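Local coordinates for protein carboxypeptidase Y inhibitor (PDB 1WPX) that inhibits carboxypeptidase Y, a yeast serine carboxypeptidase, specifically and potently as a member of the phosphatidylethanolamine-binding protein family, at residues B[53-58]-B[153-158]; B[143-148]-B[175-180]; B[23-28]-B[165-170]; B[90-95]-B[137-142]; B[64-69]-B[80-85]. All coordinates share one frame; numbering follows the deposited sequence.

Interaction 1 (B[53-58]-B[153-158]); sequences LPTEKA and PAPPKG. With SO4 (sulfate ion), chain G.
T55 and P153 bring their CA atoms to 6.0 Å where the short 3-10 turn of residues 55-57 meets an irregular, proline-rich loop. Two backbone bonds, K57 N to P54 O and A58 N to T55 O, wind the turn tightly, and it presents T55 and A58 to the loop. P153 touches both. Its CD rests against A58, 3.4 Å from A58 CB, and the same CD lies beside A58 O, an oxygen that also takes a hydrogen bond from Y150 OH. At the start of the turn, the methyl of T55 reaches the loop backbone, T55 CG2 standing 3.4 Å from P153 O. A chi1 of -75° sets this methyl opposite the backbone N and leaves OG1 beside that N, where OG1 lies 4.2 Å from P155 CD. The contact is thus van der Waals in kind. Next to P153, A154 N donates to O2 of a sulfate ion at 2.8 Å, with an N-H...O angle of 155°. H112 NE2 and Y164 OH hold the same ion, which probably came from the crystallisation liquor; its place is consistent with the anion-binding pocket known in this family. P153 and P155 lie on Y164 of strand 162-170, while A58 and P153 both reach F215 of strand 208-217, so the two loops pack together against these two neighbouring strands.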
# COMPACT_ATOMS: atom_id res chain seq x y z
N LEU B 53 5.14 0.54 -16.65
CA LEU B 53 4.22 1.27 -17.50
C LEU B 53 4.30 0.75 -18.92
O LEU B 53 5.39 0.45 -19.42
CB LEU B 53 4.54 2.76 -17.50
CG LEU B 53 4.13 3.60 -16.30
CD1 LEU B 53 4.62 5.03 -16.48
CD2 LEU B 53 2.62 3.57 -16.16
N PRO B 54 3.15 0.61 -19.59
CA PRO B 54 3.18 0.13 -20.96
C PRO B 54 3.81 1.21 -21.83
O PRO B 54 3.43 2.38 -21.77
CB PRO B 54 1.71 -0.12 -21.28
CG PRO B 54 1.01 0.89 -20.43
CD PRO B 54 1.76 0.79 -19.13
N THR B 55 4.81 0.81 -22.61
CA THR B 55 5.53 1.72 -23.49
C THR B 55 4.71 2.81 -24.18
O THR B 55 5.09 3.97 -24.16
CB THR B 55 6.27 0.91 -24.56
OG1 THR B 55 7.42 0.29 -23.97
CG2 THR B 55 6.71 1.79 -25.72
N GLU B 56 3.58 2.43 -24.78
CA GLU B 56 2.74 3.40 -25.49
C GLU B 56 2.21 4.53 -24.63
O GLU B 56 1.85 5.58 -25.14
CB GLU B 56 1.57 2.69 -26.19
CG GLU B 56 0.70 1.86 -25.27
CD GLU B 56 1.30 0.50 -24.93
OE1 GLU B 56 0.67 -0.23 -24.13
OE2 GLU B 56 2.38 0.15 -25.47
N LYS B 57 2.14 4.31 -23.32
CA LYS B 57 1.65 5.35 -22.43
C LYS B 57 2.73 6.41 -22.16
O LYS B 57 2.41 7.56 -21.88
CB LYS B 57 1.15 4.74 -21.12
CG LYS B 57 -0.26 4.20 -21.22
CD LYS B 57 -0.71 3.56 -19.91
CE LYS B 57 -2.18 3.14 -19.95
NZ LYS B 57 -3.09 4.32 -19.98
N ALA B 58 3.99 6.01 -22.27
CA ALA B 58 5.11 6.92 -22.05
C ALA B 58 5.58 7.50 -23.38
O ALA B 58 6.75 7.83 -23.56
CB ALA B 58 6.25 6.18 -21.37
N PRO B 153 10.21 5.62 -24.05
CA PRO B 153 10.89 4.32 -24.00
C PRO B 153 10.70 3.55 -25.30
O PRO B 153 9.63 3.60 -25.93
CB PRO B 153 10.21 3.61 -22.82
CG PRO B 153 9.75 4.74 -21.97
CD PRO B 153 9.20 5.71 -22.98
N ALA B 154 11.75 2.85 -25.70
CA ALA B 154 11.73 2.06 -26.92
C ALA B 154 12.72 0.92 -26.78
O ALA B 154 13.56 0.68 -27.66
CB ALA B 154 12.11 2.94 -28.11
N PRO B 155 12.63 0.17 -25.67
CA PRO B 155 13.53 -0.95 -25.42
C PRO B 155 13.40 -2.05 -26.48
O PRO B 155 12.30 -2.33 -26.98
CB PRO B 155 13.11 -1.42 -24.03
CG PRO B 155 11.65 -1.15 -24.03
CD PRO B 155 11.57 0.23 -24.64
N PRO B 156 14.52 -2.69 -26.83
CA PRO B 156 14.55 -3.76 -27.83
C PRO B 156 13.76 -4.98 -27.36
O PRO B 156 13.94 -5.47 -26.25
CB PRO B 156 16.04 -4.08 -27.96
CG PRO B 156 16.70 -2.78 -27.58
CD PRO B 156 15.89 -2.34 -26.40
N LYS B 157 12.87 -5.46 -28.22
CA LYS B 157 12.06 -6.62 -27.90
C LYS B 157 12.95 -7.74 -27.36
O LYS B 157 13.96 -8.09 -27.98
CB LYS B 157 11.33 -7.10 -29.16
CG LYS B 157 10.48 -8.34 -28.96
CD LYS B 157 9.74 -8.71 -30.23
CE LYS B 157 8.92 -9.97 -30.02
NZ LYS B 157 9.78 -11.10 -29.56
N GLY B 158 12.60 -8.28 -26.20
CA GLY B 158 13.38 -9.36 -25.62
C GLY B 158 14.53 -8.97 -24.72
O GLY B 158 15.07 -9.81 -24.01
S SO4 G . 15.83 3.02 -24.86
O1 SO4 G . 16.36 3.65 -26.09
O2 SO4 G . 14.39 3.29 -24.76
O3 SO4 G . 16.07 1.57 -24.91
O4 SO4 G . 16.53 3.59 -23.69

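Interaction 2 (B[143-148]-B[175-180]); sequences GSNTLI and VDSSKF
A chi1 of 62° places S177 OG between its own backbone N and carbonyl carbon and turns it to segment 143-148, where N145 presents its CB, whose place the backbone sets. S177 OG stands 3.6 Å from N145 CB. Two residues on, L147 CD2 comes within 4.3 Å of S177 OG, so carbons of N145 and L147 both meet that hydroxyl. The polar end of S177 is satisfied elsewhere: it is hydrogen-bonded to D117 OD2 on strand 110-120, the neighbour of strand 145-148. The short 3-10 turn 177-179 that carries S177 is fastened from its start. D176 OD1 accepts from S178 N at 3.2 Å and also from S178 OG, both coming to it from one face of the carboxylate. The other oxygen, D176 OD2, uses its syn lone pair for a salt bridge to K179 NZ at 3.0 Å. Each oxygen of this carboxylate therefore has a mate, which should keep it from turning. At the end of the turn F180 N donates to S177 O, and D176 O sits over the centre of the F180 ring. The D176-S178 link is an Asx turn; in segment 143-148, L147 and I148 both face V114 in a classic beta bulge, at the corner where strand 145-148 changes direction.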
# COMPACT_ATOMS: atom_id res chain seq x y z
N GLY B 143 10.40 30.12 -20.12
CA GLY B 143 11.78 30.38 -20.48
C GLY B 143 12.78 29.24 -20.42
O GLY B 143 13.97 29.49 -20.28
N SER B 144 12.32 28.00 -20.53
CA SER B 144 13.25 26.88 -20.46
C SER B 144 13.93 26.61 -21.80
O SER B 144 13.53 27.15 -22.83
CB SER B 144 12.53 25.62 -19.99
OG SER B 144 11.51 25.24 -20.90
N ASN B 145 14.97 25.79 -21.77
CA ASN B 145 15.71 25.42 -22.98
C ASN B 145 15.92 23.92 -23.01
O ASN B 145 16.57 23.35 -22.13
CB ASN B 145 17.07 26.14 -23.04
CG ASN B 145 16.94 27.65 -23.16
OD1 ASN B 145 16.80 28.36 -22.17
ND2 ASN B 145 16.98 28.14 -24.40
N THR B 146 15.38 23.27 -24.04
CA THR B 146 15.51 21.84 -24.19
C THR B 146 16.78 21.50 -24.97
O THR B 146 16.86 21.78 -26.16
CB THR B 146 14.30 21.25 -24.95
OG1 THR B 146 13.10 21.46 -24.19
CG2 THR B 146 14.48 19.75 -25.18
N LEU B 147 17.76 20.91 -24.31
CA LEU B 147 18.99 20.53 -24.98
C LEU B 147 18.78 19.23 -25.75
O LEU B 147 19.36 19.03 -26.82
CB LEU B 147 20.13 20.33 -23.98
CG LEU B 147 20.56 21.52 -23.13
CD1 LEU B 147 21.82 21.15 -22.35
CD2 LEU B 147 20.82 22.73 -24.01
N ILE B 148 17.96 18.34 -25.20
CA ILE B 148 17.66 17.06 -25.82
C ILE B 148 16.16 16.79 -25.77
O ILE B 148 15.63 16.40 -24.73
CB ILE B 148 18.40 15.91 -25.10
CG1 ILE B 148 19.91 16.10 -25.22
CG2 ILE B 148 17.97 14.57 -25.66
CD1 ILE B 148 20.44 16.03 -26.64
N VAL B 175 24.23 30.75 -13.78
CA VAL B 175 24.68 30.11 -15.01
C VAL B 175 23.57 29.35 -15.73
O VAL B 175 23.00 28.40 -15.20
CB VAL B 175 25.93 29.21 -14.74
CG1 VAL B 175 26.22 29.19 -13.26
CG2 VAL B 175 25.72 27.83 -15.29
N ASP B 176 23.27 29.80 -16.94
CA ASP B 176 22.24 29.21 -17.78
C ASP B 176 22.78 27.98 -18.53
O ASP B 176 23.98 27.72 -18.53
CB ASP B 176 21.74 30.24 -18.77
CG ASP B 176 22.82 30.69 -19.73
OD1 ASP B 176 22.67 30.46 -20.95
OD2 ASP B 176 23.83 31.26 -19.25
N SER B 177 21.89 27.26 -19.20
CA SER B 177 22.29 26.05 -19.92
C SER B 177 23.23 26.23 -21.11
O SER B 177 23.87 25.27 -21.55
CB SER B 177 21.05 25.25 -20.36
OG SER B 177 20.23 25.99 -21.25
N SER B 178 23.33 27.45 -21.64
CA SER B 178 24.21 27.69 -22.78
C SER B 178 25.68 27.44 -22.41
O SER B 178 26.55 27.42 -23.27
CB SER B 178 24.06 29.13 -23.29
OG SER B 178 24.68 30.06 -22.41
N LYS B 179 25.94 27.24 -21.12
CA LYS B 179 27.30 27.01 -20.65
C LYS B 179 27.60 25.57 -20.25
O LYS B 179 28.72 25.25 -19.82
CB LYS B 179 27.61 27.96 -19.50
CG LYS B 179 27.61 29.40 -19.95
CD LYS B 179 27.59 30.38 -18.81
CE LYS B 179 27.65 31.80 -19.33
NZ LYS B 179 26.49 32.12 -20.20
N PHE B 180 26.62 24.69 -20.38
CA PHE B 180 26.83 23.29 -20.03
C PHE B 180 27.48 22.56 -21.19
O PHE B 180 27.25 22.90 -22.35
CB PHE B 180 25.51 22.61 -19.67
CG PHE B 180 24.83 23.21 -18.47
CD1 PHE B 180 25.58 23.83 -17.48
CD2 PHE B 180 23.45 23.12 -18.32
CE1 PHE B 180 24.96 24.36 -16.35
CE2 PHE B 180 22.82 23.65 -17.19
CZ PHE B 180 23.58 24.27 -16.20

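Interaction 3 (B[23-28]-B[165-170]); sequences EDVIHD and VFLLYK
V25, which packs on both V165 and L167, has its carbonyl O held by a weak bond from H27 ND1, 3.1 Å long and bent to 121°. H27 is the first residue to leave helical backbone angles, with positive phi, where the chain departs from the helical path. The contact itself is apolar. V25 divides its methyls between two strand residues: V25 CG2 lies 4.4 Å from V165 CG2, and V25 CG1 lies 4.5 Å from L167 CD2. V25 and I26, just after helix 21-24, thus pack on strand 162-170, part of the central antiparallel sheet of the phosphatidylethanolamine-binding fold. I26 meets the same leucine methyl from another direction. Its chi1 of -62° sets CG1 opposite the carbonyl carbon, and I26 CG1 approaches L167 CD2 to 4.1 Å, the two side chains crossing obliquely. Near V25 lie T95 and V198, I26 touches L209, and D24 forms a salt bridge with R163.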
# COMPACT_ATOMS: atom_id res chain seq x y z
N GLU B 23 24.02 3.40 -7.53
CA GLU B 23 25.31 2.96 -8.04
C GLU B 23 25.42 2.97 -9.55
O GLU B 23 26.44 3.36 -10.10
CB GLU B 23 25.63 1.55 -7.51
CG GLU B 23 24.41 0.78 -7.06
CD GLU B 23 23.87 1.29 -5.72
OE1 GLU B 23 22.63 1.19 -5.49
OE2 GLU B 23 24.68 1.78 -4.91
N ASP B 24 24.36 2.55 -10.23
CA ASP B 24 24.39 2.51 -11.68
C ASP B 24 24.21 3.88 -12.32
O ASP B 24 24.79 4.16 -13.37
CB ASP B 24 23.29 1.61 -12.21
CG ASP B 24 23.36 0.23 -11.64
OD1 ASP B 24 22.46 -0.59 -11.94
OD2 ASP B 24 24.31 -0.04 -10.87
N VAL B 25 23.42 4.74 -11.68
CA VAL B 25 23.14 6.05 -12.25
C VAL B 25 23.67 7.26 -11.50
O VAL B 25 24.44 8.04 -12.06
CB VAL B 25 21.62 6.21 -12.44
CG1 VAL B 25 21.33 7.44 -13.27
CG2 VAL B 25 21.05 4.97 -13.10
N ILE B 26 23.25 7.43 -10.25
CA ILE B 26 23.67 8.57 -9.45
C ILE B 26 25.12 8.52 -8.99
O ILE B 26 25.75 9.55 -8.76
CB ILE B 26 22.74 8.72 -8.22
CG1 ILE B 26 21.31 8.98 -8.69
CG2 ILE B 26 23.23 9.84 -7.33
CD1 ILE B 26 20.28 9.01 -7.58
N HIS B 27 25.66 7.31 -8.86
CA HIS B 27 27.04 7.12 -8.42
C HIS B 27 27.36 7.75 -7.06
O HIS B 27 28.48 8.18 -6.82
CB HIS B 27 28.02 7.66 -9.47
CG HIS B 27 28.07 6.85 -10.73
ND1 HIS B 27 27.44 7.24 -11.89
CD2 HIS B 27 28.67 5.67 -11.00
CE1 HIS B 27 27.64 6.33 -12.82
NE2 HIS B 27 28.38 5.36 -12.31
N ASP B 28 26.37 7.81 -6.18
CA ASP B 28 26.57 8.36 -4.85
C ASP B 28 25.63 7.67 -3.88
O ASP B 28 24.43 7.94 -3.86
CB ASP B 28 26.30 9.86 -4.84
CG ASP B 28 26.52 10.47 -3.47
OD1 ASP B 28 26.38 11.71 -3.34
OD2 ASP B 28 26.84 9.71 -2.53
N VAL B 165 14.95 6.53 -15.58
CA VAL B 165 15.18 7.43 -14.46
C VAL B 165 15.08 8.94 -14.67
O VAL B 165 15.79 9.52 -15.50
CB VAL B 165 16.55 7.13 -13.82
CG1 VAL B 165 16.69 7.82 -12.48
CG2 VAL B 165 16.72 5.62 -13.66
N PHE B 166 14.21 9.58 -13.90
CA PHE B 166 14.05 11.03 -13.95
C PHE B 166 14.89 11.63 -12.82
O PHE B 166 14.86 11.13 -11.69
CB PHE B 166 12.59 11.44 -13.75
CG PHE B 166 11.71 11.12 -14.91
CD1 PHE B 166 10.86 10.02 -14.88
CD2 PHE B 166 11.71 11.94 -16.04
CE1 PHE B 166 10.03 9.72 -15.96
CE2 PHE B 166 10.88 11.65 -17.13
CZ PHE B 166 10.04 10.54 -17.08
N LEU B 167 15.65 12.68 -13.13
CA LEU B 167 16.49 13.34 -12.14
C LEU B 167 16.35 14.86 -12.21
O LEU B 167 16.41 15.45 -13.29
CB LEU B 167 17.96 12.96 -12.33
CG LEU B 167 18.33 11.48 -12.29
CD1 LEU B 167 18.32 10.94 -13.71
CD2 LEU B 167 19.70 11.29 -11.69
N LEU B 168 16.16 15.48 -11.05
CA LEU B 168 16.02 16.93 -10.97
C LEU B 168 17.29 17.54 -10.38
O LEU B 168 17.70 17.20 -9.27
CB LEU B 168 14.81 17.31 -10.11
CG LEU B 168 14.52 18.81 -10.03
CD1 LEU B 168 14.06 19.30 -11.38
CD2 LEU B 168 13.46 19.10 -8.98
N TYR B 169 17.92 18.44 -11.14
CA TYR B 169 19.13 19.10 -10.67
C TYR B 169 18.96 20.60 -10.49
O TYR B 169 18.20 21.24 -11.22
CB TYR B 169 20.28 18.89 -11.66
CG TYR B 169 20.81 17.48 -11.74
CD1 TYR B 169 20.25 16.55 -12.62
CD2 TYR B 169 21.89 17.08 -10.95
CE1 TYR B 169 20.76 15.26 -12.71
CE2 TYR B 169 22.41 15.79 -11.03
CZ TYR B 169 21.84 14.88 -11.92
OH TYR B 169 22.36 13.61 -12.02
N LYS B 170 19.66 21.16 -9.51
CA LYS B 170 19.63 22.60 -9.28
C LYS B 170 20.87 23.13 -9.98
O LYS B 170 21.97 22.61 -9.76
CB LYS B 170 19.71 22.92 -7.80
CG LYS B 170 19.81 24.41 -7.54
CD LYS B 170 20.29 24.72 -6.14
CE LYS B 170 20.53 26.21 -5.97
NZ LYS B 170 20.96 26.57 -4.58

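Interaction 4 (B[90-95]-B[137-142]); sequences FTLVMT and SEFNTK
F139 and F90 meet ring to ring, with CD1 of F90 at the edge of the F139 ring, near its plane; F90 CD1 lies 4.4 Å from F139 CE1. L92 CD2 comes to the same ring obliquely, 4.4 Å from F139 CE2. The F139 ring therefore bridges two residues that point from one face of strand 90-96. In both phenylalanines CG lies beside the backbone N and opposite the carbonyl carbon, chi1 -57° in F90 and -63° in F139, and this sends the rings across the 9.1 Å between their CA atoms. The strand holding F139 has its own local tie: S137 OG donates to E138 O at 2.8 Å, in the carbonyl plane and on a lone pair, with a C=O...O angle of 131°. S137 OG is also hydrogen-bonded to N122 N. E138 packs on an aromatic side chain of another protein chain. Strand 110-120 pairs with both strand 90-96 and strand 134-140, so the aromatic contact links two strands that share this neighbour. Around it, L168 of strand 162-170 touches F90, L92 and F139, while F64 and F66 of strand 63-69 lie on F139.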
# COMPACT_ATOMS: atom_id res chain seq x y z
N PHE B 90 16.36 25.02 -12.60
CA PHE B 90 16.54 23.57 -12.54
C PHE B 90 16.71 22.88 -13.89
O PHE B 90 16.38 23.43 -14.94
CB PHE B 90 15.37 22.92 -11.80
CG PHE B 90 15.17 23.45 -10.41
CD1 PHE B 90 14.45 24.62 -10.20
CD2 PHE B 90 15.71 22.79 -9.32
CE1 PHE B 90 14.27 25.13 -8.92
CE2 PHE B 90 15.54 23.28 -8.03
CZ PHE B 90 14.82 24.46 -7.83
N THR B 91 17.25 21.67 -13.82
CA THR B 91 17.45 20.83 -15.00
C THR B 91 16.79 19.49 -14.74
O THR B 91 17.01 18.84 -13.71
CB THR B 91 18.95 20.62 -15.30
OG1 THR B 91 19.46 21.77 -15.99
CG2 THR B 91 19.15 19.37 -16.16
N LEU B 92 15.96 19.08 -15.69
CA LEU B 92 15.23 17.82 -15.61
C LEU B 92 15.80 16.85 -16.64
O LEU B 92 15.80 17.13 -17.84
CB LEU B 92 13.75 18.09 -15.88
CG LEU B 92 12.69 17.19 -15.26
CD1 LEU B 92 13.08 16.77 -13.85
CD2 LEU B 92 11.39 17.97 -15.24
N VAL B 93 16.28 15.71 -16.15
CA VAL B 93 16.87 14.69 -17.01
C VAL B 93 16.12 13.36 -17.01
O VAL B 93 15.47 13.01 -16.03
CB VAL B 93 18.33 14.41 -16.56
CG1 VAL B 93 18.89 13.19 -17.29
CG2 VAL B 93 19.20 15.62 -16.82
N MET B 94 16.20 12.64 -18.12
CA MET B 94 15.59 11.32 -18.22
C MET B 94 16.61 10.42 -18.92
O MET B 94 17.00 10.67 -20.05
CB MET B 94 14.29 11.32 -19.02
CG MET B 94 13.57 9.98 -18.94
SD MET B 94 12.06 9.86 -19.92
CE MET B 94 12.31 8.27 -20.72
N THR B 95 17.04 9.37 -18.23
CA THR B 95 18.02 8.47 -18.83
C THR B 95 17.72 6.99 -18.56
O THR B 95 17.03 6.64 -17.60
CB THR B 95 19.44 8.79 -18.31
OG1 THR B 95 20.41 8.08 -19.10
CG2 THR B 95 19.57 8.39 -16.85
N SER B 137 5.14 22.34 -5.98
CA SER B 137 5.02 23.22 -7.13
C SER B 137 5.39 22.57 -8.44
O SER B 137 6.21 21.66 -8.51
CB SER B 137 5.91 24.46 -6.93
OG SER B 137 5.94 25.25 -8.11
N GLU B 138 4.75 23.04 -9.50
CA GLU B 138 5.02 22.55 -10.84
C GLU B 138 6.04 23.51 -11.42
O GLU B 138 6.40 24.51 -10.79
CB GLU B 138 3.75 22.57 -11.68
CG GLU B 138 2.65 21.70 -11.09
CD GLU B 138 1.47 21.56 -12.02
OE1 GLU B 138 0.88 22.61 -12.38
OE2 GLU B 138 1.14 20.41 -12.39
N PHE B 139 6.52 23.23 -12.62
CA PHE B 139 7.52 24.09 -13.22
C PHE B 139 6.94 25.06 -14.23
O PHE B 139 5.88 24.82 -14.81
CB PHE B 139 8.60 23.25 -13.88
CG PHE B 139 9.35 22.39 -12.93
CD1 PHE B 139 10.33 22.94 -12.11
CD2 PHE B 139 9.04 21.04 -12.79
CE1 PHE B 139 10.99 22.15 -11.17
CE2 PHE B 139 9.69 20.25 -11.85
CZ PHE B 139 10.67 20.81 -11.04
N ASN B 140 7.63 26.18 -14.41
CA ASN B 140 7.22 27.16 -15.39
C ASN B 140 8.05 26.81 -16.61
O ASN B 140 9.27 27.03 -16.65
CB ASN B 140 7.54 28.57 -14.91
CG ASN B 140 7.01 29.63 -15.86
OD1 ASN B 140 7.08 30.82 -15.57
ND2 ASN B 140 6.48 29.20 -16.99
N THR B 141 7.38 26.22 -17.60
CA THR B 141 8.01 25.77 -18.83
C THR B 141 8.45 26.88 -19.78
O THR B 141 9.31 26.66 -20.63
CB THR B 141 7.05 24.82 -19.58
OG1 THR B 141 7.75 24.16 -20.63
CG2 THR B 141 5.88 25.61 -20.18
N LYS B 142 7.86 28.07 -19.63
CA LYS B 142 8.17 29.22 -20.48
C LYS B 142 9.62 29.40 -20.92
O LYS B 142 10.03 28.91 -21.98
CB LYS B 142 7.71 30.51 -19.80
CG LYS B 142 6.21 30.65 -19.64
CD LYS B 142 5.50 30.52 -20.97
CE LYS B 142 3.99 30.48 -20.78
NZ LYS B 142 3.28 30.12 -22.03

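Interaction 5 (B[64-69]-B[80-85]); sequences FQFTFN and NAYVPQ
F68 and Y82 join strand 63-69 of the antiparallel sheet to the irregular 80-85 loop that leads toward strand 90-96, an aromatic cluster near the end of the strand. The CH-pi contact comes from P84: its CD sits over one face of the F68 ring, 3.9 Å from the centroid and 25° off the ring normal, with the proline crossing the phenylalanine at about a right angle. The F68 ring reaches the loop because CG lies opposite the backbone N, chi1 168°. Aromatic contact follows beside it. The F68 and Y82 rings have centroids 5.8 Å apart and planes at 88°, with F68 CD2 3.8 Å from Y82 CE2. Two residues back along the strand, F66 meets the tyrosine at its own ring edge, F66 CE2 being 4.1 Å from Y82 CE2. Replacing F68 by an alanine would probably leave P84 CD without an aromatic face and open a gap beside Y82, freeing the loop to shift. F135 of strand 134-140 also meets the F68 ring, and Y82 lies on Q208 and V210 of strand 208-217. Through a weak hydrogen bond Y82 OH also reaches D88 OD2, the oxygen that accepts from Q85 N. Within the loop itself, P84 N lies 3.6 Å above the plane of the Y82 ring, toward its rim.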
# COMPACT_ATOMS: atom_id res chain seq x y z
N PHE B 64 5.53 17.25 -14.46
CA PHE B 64 6.33 17.14 -13.24
C PHE B 64 5.85 18.07 -12.13
O PHE B 64 5.21 19.09 -12.38
CB PHE B 64 7.79 17.48 -13.55
CG PHE B 64 8.39 16.64 -14.63
CD1 PHE B 64 9.05 15.45 -14.32
CD2 PHE B 64 8.32 17.03 -15.97
CE1 PHE B 64 9.64 14.67 -15.32
CE2 PHE B 64 8.90 16.26 -16.98
CZ PHE B 64 9.57 15.08 -16.65
N GLN B 65 6.17 17.69 -10.90
CA GLN B 65 5.84 18.47 -9.71
C GLN B 65 6.93 18.20 -8.71
O GLN B 65 7.40 17.07 -8.58
CB GLN B 65 4.50 18.05 -9.10
CG GLN B 65 4.20 18.81 -7.80
CD GLN B 65 2.98 18.29 -7.05
OE1 GLN B 65 2.93 17.11 -6.69
NE2 GLN B 65 2.01 19.16 -6.81
N PHE B 66 7.34 19.24 -7.99
CA PHE B 66 8.39 19.11 -6.98
C PHE B 66 7.83 19.47 -5.62
O PHE B 66 7.24 20.53 -5.44
CB PHE B 66 9.57 20.01 -7.32
CG PHE B 66 10.67 19.97 -6.30
CD1 PHE B 66 11.29 18.78 -5.96
CD2 PHE B 66 11.10 21.14 -5.68
CE1 PHE B 66 12.32 18.74 -5.02
CE2 PHE B 66 12.13 21.12 -4.74
CZ PHE B 66 12.74 19.91 -4.41
N THR B 67 7.97 18.57 -4.67
CA THR B 67 7.50 18.83 -3.33
C THR B 67 8.72 18.95 -2.44
O THR B 67 9.49 18.00 -2.29
CB THR B 67 6.59 17.70 -2.80
OG1 THR B 67 5.32 17.77 -3.46
CG2 THR B 67 6.37 17.83 -1.31
N PHE B 68 8.91 20.13 -1.88
CA PHE B 68 10.04 20.34 -1.00
C PHE B 68 9.54 20.23 0.43
O PHE B 68 8.46 20.72 0.77
CB PHE B 68 10.67 21.72 -1.23
CG PHE B 68 11.66 22.12 -0.17
CD1 PHE B 68 11.26 22.91 0.90
CD2 PHE B 68 12.98 21.67 -0.23
CE1 PHE B 68 12.17 23.26 1.91
CE2 PHE B 68 13.89 22.01 0.77
CZ PHE B 68 13.49 22.80 1.84
N ASN B 69 10.32 19.55 1.26
CA ASN B 69 9.98 19.37 2.66
C ASN B 69 11.22 19.57 3.50
O ASN B 69 12.07 18.68 3.58
CB ASN B 69 9.43 17.96 2.89
CG ASN B 69 9.06 17.72 4.34
OD1 ASN B 69 8.28 18.47 4.93
ND2 ASN B 69 9.63 16.66 4.93
N ASN B 80 26.11 21.52 0.24
CA ASN B 80 25.52 20.24 0.63
C ASN B 80 23.99 20.28 0.63
O ASN B 80 23.34 19.74 -0.27
CB ASN B 80 26.04 19.82 2.02
CG ASN B 80 25.78 20.88 3.09
OD1 ASN B 80 26.07 22.06 2.91
ND2 ASN B 80 25.24 20.44 4.23
N ALA B 81 23.41 20.93 1.64
CA ALA B 81 21.96 21.03 1.75
C ALA B 81 21.36 22.01 0.74
O ALA B 81 21.94 23.05 0.44
CB ALA B 81 21.56 21.44 3.16
N TYR B 82 20.20 21.65 0.21
CA TYR B 82 19.50 22.50 -0.75
C TYR B 82 18.49 23.39 -0.03
O TYR B 82 17.59 22.90 0.65
CB TYR B 82 18.78 21.65 -1.79
CG TYR B 82 17.71 22.42 -2.53
CD1 TYR B 82 18.03 23.53 -3.30
CD2 TYR B 82 16.36 22.08 -2.40
CE1 TYR B 82 17.05 24.30 -3.92
CE2 TYR B 82 15.37 22.84 -3.01
CZ TYR B 82 15.72 23.94 -3.77
OH TYR B 82 14.74 24.72 -4.35
N VAL B 83 18.66 24.70 -0.19
CA VAL B 83 17.75 25.67 0.42
C VAL B 83 17.09 26.43 -0.73
O VAL B 83 17.73 27.23 -1.41
CB VAL B 83 18.51 26.68 1.30
CG1 VAL B 83 17.52 27.45 2.16
CG2 VAL B 83 19.52 25.95 2.18
N PRO B 84 15.79 26.19 -0.96
CA PRO B 84 15.05 26.85 -2.03
C PRO B 84 15.19 28.37 -2.06
O PRO B 84 15.25 29.01 -1.01
CB PRO B 84 13.61 26.39 -1.81
CG PRO B 84 13.57 26.11 -0.33
CD PRO B 84 14.88 25.41 -0.10
N GLN B 85 15.25 28.93 -3.27
CA GLN B 85 15.38 30.37 -3.49
C GLN B 85 14.68 30.76 -4.78
O GLN B 85 14.25 29.90 -5.54
CB GLN B 85 16.85 30.77 -3.55
CG GLN B 85 17.56 30.68 -2.21
CD GLN B 85 19.00 31.15 -2.28
OE1 GLN B 85 19.28 32.26 -2.73
NE2 GLN B 85 19.92 30.30 -1.85

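Interaction 3 spans the chain most widely; interaction 1 nests inside it, and interactions 5 and 4 follow in series inside interaction 1, whereas interaction 2 crosses both 1 and 3. Interactions 3, 4 and 5 sit together in the antiparallel sheet, centres 13 to 15 Å apart, and touch: strands 90-96 and 162-170 are neighbours, as are 63-69 and 134-140. Interaction 2 joins through F180, which packs on T91, its centre 11 Å from that of interaction 4. The centres of interactions 1 and 5 are about 31 Å apart, with the chain's centre between the loop pair of interaction 1, whose 153-158 side binds the sulfate, and the aromatic cluster of interaction 5, near the other protein chain.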